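Local coordinates for nucleoporin NUP82 (Chaetomium thermophilum, PDB 5CWW), which serves as a component of the nuclear pore complex, probably both as a structural part and as a docking partner for nuclear transport factors, at residues B[374-379]-B[469-474]. Residues are numbered along the deposited sequence; the frame is centred on the assembly and turned at random. Where two conformers were deposited one is given.
Sequences DFDLNP and SLLTFQ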
ATOM      1  N   ASP B 374      11.327  -9.139   7.799  0.50 55.82           N
ATOM      2  CA  ASP B 374      11.704 -10.541   7.708  0.50 50.60           C
ATOM      3  C   ASP B 374      10.568 -11.405   8.241  0.50 60.45           C
ATOM      4  O   ASP B 374      10.073 -11.176   9.344  0.50 55.99           O
ATOM      5  CB  ASP B 374      12.992 -10.814   8.488  0.50 60.63           C
ATOM      6  CG  ASP B 374      13.456 -12.250   8.358  0.50 59.08           C
ATOM      7  OD1 ASP B 374      13.975 -12.611   7.282  0.50 60.97           O
ATOM      8  OD2 ASP B 374      13.306 -13.017   9.332  0.50 61.80           O
ATOM      9  N   PHE B 375      10.150 -12.386   7.449  1.00 56.36           N
ATOM     10  CA  PHE B 375       9.093 -13.305   7.856  1.00 57.87           C
ATOM     11  C   PHE B 375       9.694 -14.470   8.632  1.00 56.26           C
ATOM     12  O   PHE B 375      10.269 -15.386   8.049  1.00 54.92           O
ATOM     13  CB  PHE B 375       8.318 -13.817   6.640  1.00 61.73           C
ATOM     14  CG  PHE B 375       7.692 -12.726   5.815  1.00 64.46           C
ATOM     15  CD1 PHE B 375       7.224 -11.567   6.409  1.00 64.00           C
ATOM     16  CD2 PHE B 375       7.584 -12.858   4.440  1.00 65.37           C
ATOM     17  CE1 PHE B 375       6.654 -10.560   5.647  1.00 62.99           C
ATOM     18  CE2 PHE B 375       7.016 -11.857   3.673  1.00 64.94           C
ATOM     19  CZ  PHE B 375       6.549 -10.707   4.278  1.00 64.34           C
ATOM     20  N   ASP B 376       9.566 -14.428   9.952  1.00 53.13           N
ATOM     21  CA  ASP B 376      10.056 -15.512  10.794  1.00 53.86           C
ATOM     22  C   ASP B 376       9.190 -16.755  10.580  1.00 54.16           C
ATOM     23  O   ASP B 376       7.971 -16.649  10.441  1.00 53.72           O
ATOM     24  CB  ASP B 376      10.054 -15.088  12.265  1.00 56.13           C
ATOM     25  CG  ASP B 376      10.775 -16.073  13.163  1.00 59.71           C
ATOM     26  OD1 ASP B 376      11.573 -16.888  12.653  1.00 61.83           O
ATOM     27  OD2 ASP B 376      10.543 -16.031  14.389  1.00 60.58           O
ATOM     28  N   LEU B 377       9.831 -17.922  10.539  1.00 55.98           N
ATOM     29  CA  LEU B 377       9.161 -19.190  10.240  1.00 57.89           C
ATOM     30  C   LEU B 377       8.446 -19.161   8.890  1.00 58.00           C
ATOM     31  O   LEU B 377       7.423 -19.821   8.706  1.00 57.98           O
ATOM     32  CB  LEU B 377       8.161 -19.550  11.341  1.00 58.02           C
ATOM     33  CG  LEU B 377       8.693 -19.633  12.771  1.00 57.38           C
ATOM     34  CD1 LEU B 377       7.595 -20.142  13.688  1.00 58.96           C
ATOM     35  CD2 LEU B 377       9.921 -20.528  12.861  1.00 64.33           C
ATOM     36  N   ASN B 378       8.987 -18.396   7.948  1.00 61.65           N
ATOM     37  CA  ASN B 378       8.447 -18.366   6.594  1.00 64.53           C
ATOM     38  C   ASN B 378       8.583 -19.736   5.932  1.00 65.14           C
ATOM     39  O   ASN B 378       9.578 -20.427   6.145  1.00 66.79           O
ATOM     40  CB  ASN B 378       9.164 -17.302   5.763  1.00 65.88           C
ATOM     41  CG  ASN B 378       8.504 -17.067   4.421  1.00 67.45           C
ATOM     42  OD1 ASN B 378       7.437 -16.459   4.343  1.00 67.77           O
ATOM     43  ND2 ASN B 378       9.144 -17.533   3.352  1.00 69.14           N
ATOM     44  N   PRO B 379       7.579 -20.145   5.139  1.00 62.04           N
ATOM     45  CA  PRO B 379       7.732 -21.394   4.383  1.00 64.99           C
ATOM     46  C   PRO B 379       8.953 -21.358   3.473  1.00 69.40           C
ATOM     47  O   PRO B 379       9.221 -20.334   2.846  1.00 64.66           O
ATOM     48  CB  PRO B 379       6.440 -21.473   3.563  1.00 62.74           C
ATOM     49  CG  PRO B 379       5.461 -20.643   4.306  1.00 60.93           C
ATOM     50  CD  PRO B 379       6.252 -19.538   4.936  1.00 60.03           C
ATOM     51  N   SER B 469      10.676  -7.600  12.012  1.00 56.57           N
ATOM     52  CA  SER B 469      10.213  -8.975  11.870  1.00 55.19           C
ATOM     53  C   SER B 469       8.712  -9.136  12.076  1.00 51.66           C
ATOM     54  O   SER B 469       8.101  -8.442  12.890  1.00 52.95           O
ATOM     55  CB  SER B 469      10.957  -9.877  12.859  1.00 56.54           C
ATOM     56  OG  SER B 469      10.496 -11.214  12.779  1.00 55.84           O
ATOM     57  N   LEU B 470       8.135 -10.053  11.305  1.00 49.24           N
ATOM     58  CA  LEU B 470       6.781 -10.538  11.529  1.00 47.65           C
ATOM     59  C   LEU B 470       6.839 -12.045  11.745  1.00 47.80           C
ATOM     60  O   LEU B 470       7.724 -12.716  11.212  1.00 49.89           O
ATOM     61  CB  LEU B 470       5.871 -10.207  10.346  1.00 48.36           C
ATOM     62  CG  LEU B 470       5.619  -8.725  10.060  1.00 50.01           C
ATOM     63  CD1 LEU B 470       4.928  -8.558   8.713  1.00 49.86           C
ATOM     64  CD2 LEU B 470       4.789  -8.099  11.169  1.00 51.00           C
ATOM     65  N   LEU B 471       5.894 -12.570  12.518  1.00 46.17           N
ATOM     66  CA  LEU B 471       5.809 -14.006  12.770  1.00 46.95           C
ATOM     67  C   LEU B 471       4.789 -14.648  11.841  1.00 46.19           C
ATOM     68  O   LEU B 471       3.593 -14.382  11.944  1.00 45.01           O
ATOM     69  CB  LEU B 471       5.436 -14.280  14.231  1.00 48.95           C
ATOM     70  CG  LEU B 471       5.137 -15.740  14.603  1.00 51.70           C
ATOM     71  CD1 LEU B 471       6.324 -16.642  14.305  1.00 53.79           C
ATOM     72  CD2 LEU B 471       4.742 -15.848  16.069  1.00 52.71           C
ATOM     73  N   THR B 472       5.265 -15.497  10.936  1.00 48.99           N
ATOM     74  CA  THR B 472       4.372 -16.238  10.060  1.00 52.08           C
ATOM     75  C   THR B 472       3.621 -17.277  10.883  1.00 53.60           C
ATOM     76  O   THR B 472       4.215 -18.235  11.374  1.00 56.45           O
ATOM     77  CB  THR B 472       5.131 -16.938   8.916  1.00 53.75           C
ATOM     78  OG1 THR B 472       5.999 -16.001   8.267  1.00 54.56           O
ATOM     79  CG2 THR B 472       4.158 -17.511   7.897  1.00 53.45           C
ATOM     80  N   PHE B 473       2.318 -17.077  11.039  1.00 53.02           N
ATOM     81  CA  PHE B 473       1.502 -17.987  11.828  1.00 56.22           C
ATOM     82  C   PHE B 473       0.946 -19.114  10.971  1.00 55.73           C
ATOM     83  O   PHE B 473       0.925 -20.271  11.390  1.00 55.64           O
ATOM     84  CB  PHE B 473       0.350 -17.241  12.501  1.00 59.45           C
ATOM     85  CG  PHE B 473      -0.733 -18.150  12.995  1.00 66.73           C
ATOM     86  CD1 PHE B 473      -0.525 -18.961  14.098  1.00 70.48           C
ATOM     87  CD2 PHE B 473      -1.954 -18.211  12.344  1.00 71.04           C
ATOM     88  CE1 PHE B 473      -1.517 -19.811  14.547  1.00 72.93           C
ATOM     89  CE2 PHE B 473      -2.951 -19.056  12.790  1.00 73.49           C
ATOM     90  CZ  PHE B 473      -2.731 -19.860  13.890  1.00 74.94           C
ATOM     91  N   GLN B 474       0.507 -18.772   9.766  1.00 56.28           N
ATOM     92  CA  GLN B 474      -0.132 -19.741   8.891  1.00 57.40           C
ATOM     93  C   GLN B 474      -0.043 -19.320   7.426  1.00 55.56           C
ATOM     94  O   GLN B 474      -0.058 -18.131   7.104  1.00 55.43           O
ATOM     95  CB  GLN B 474      -1.592 -19.929   9.309  1.00 60.26           C
ATOM     96  CG  GLN B 474      -2.357 -20.942   8.485  1.00 65.35           C
ATOM     97  CD  GLN B 474      -3.770 -21.149   8.998  1.00 69.35           C
ATOM     98  OE1 GLN B 474      -4.292 -20.334   9.760  1.00 69.51           O
ATOM     99  NE2 GLN B 474      -4.394 -22.246   8.585  1.00 72.91           N
TER
HETATM  100  O   HOH W   1       4.916 -20.632   9.362  1.00 50.25           O
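D374 to D376 pair in parallel with S469 to L471, through L470 N to D374 O (3.0 Å), D376 N to L470 O (2.8 Å) and T472 N to D376 O (3.0 Å). The middle bond runs nearly straight on from the L470 carbonyl. D376 O takes a second bond, from T472 OG1 (3.0 Å). T472 N lies in the plane of this carbonyl, whereas the hydroxyl sits 41° above it. With chi1 at -50°, OG1 stands beside its own backbone N, and one residue grips the acceptor twice. F375 and L470 share one face of the sheet and point the same way. L470 CD1 meets the ring at its edge, 4.0 Å from F375 CE1. D374, D376, S469 and L471 occupy the other face. The D376 carboxylate turns to a partner outside both segments, a basic side chain on the chain of another protein, and forms a salt bridge with it. A type II turn from F375 to N378 then leads the chain out of the strand. L377, within this turn, lies alongside L471, their CD1 atoms 3.8 Å apart. A water donates to both L377 O and T472 O. N378 OD1 is held by K438 of strand 437-441. Strand 374-376 thus forms an outer edge of a mixed sheet, parallel to 469-476 beside otherwise antiparallel neighbours. Such a sheet fits a blade of the beta-propeller domain of this nucleoporin, with an extra strand added at its edge.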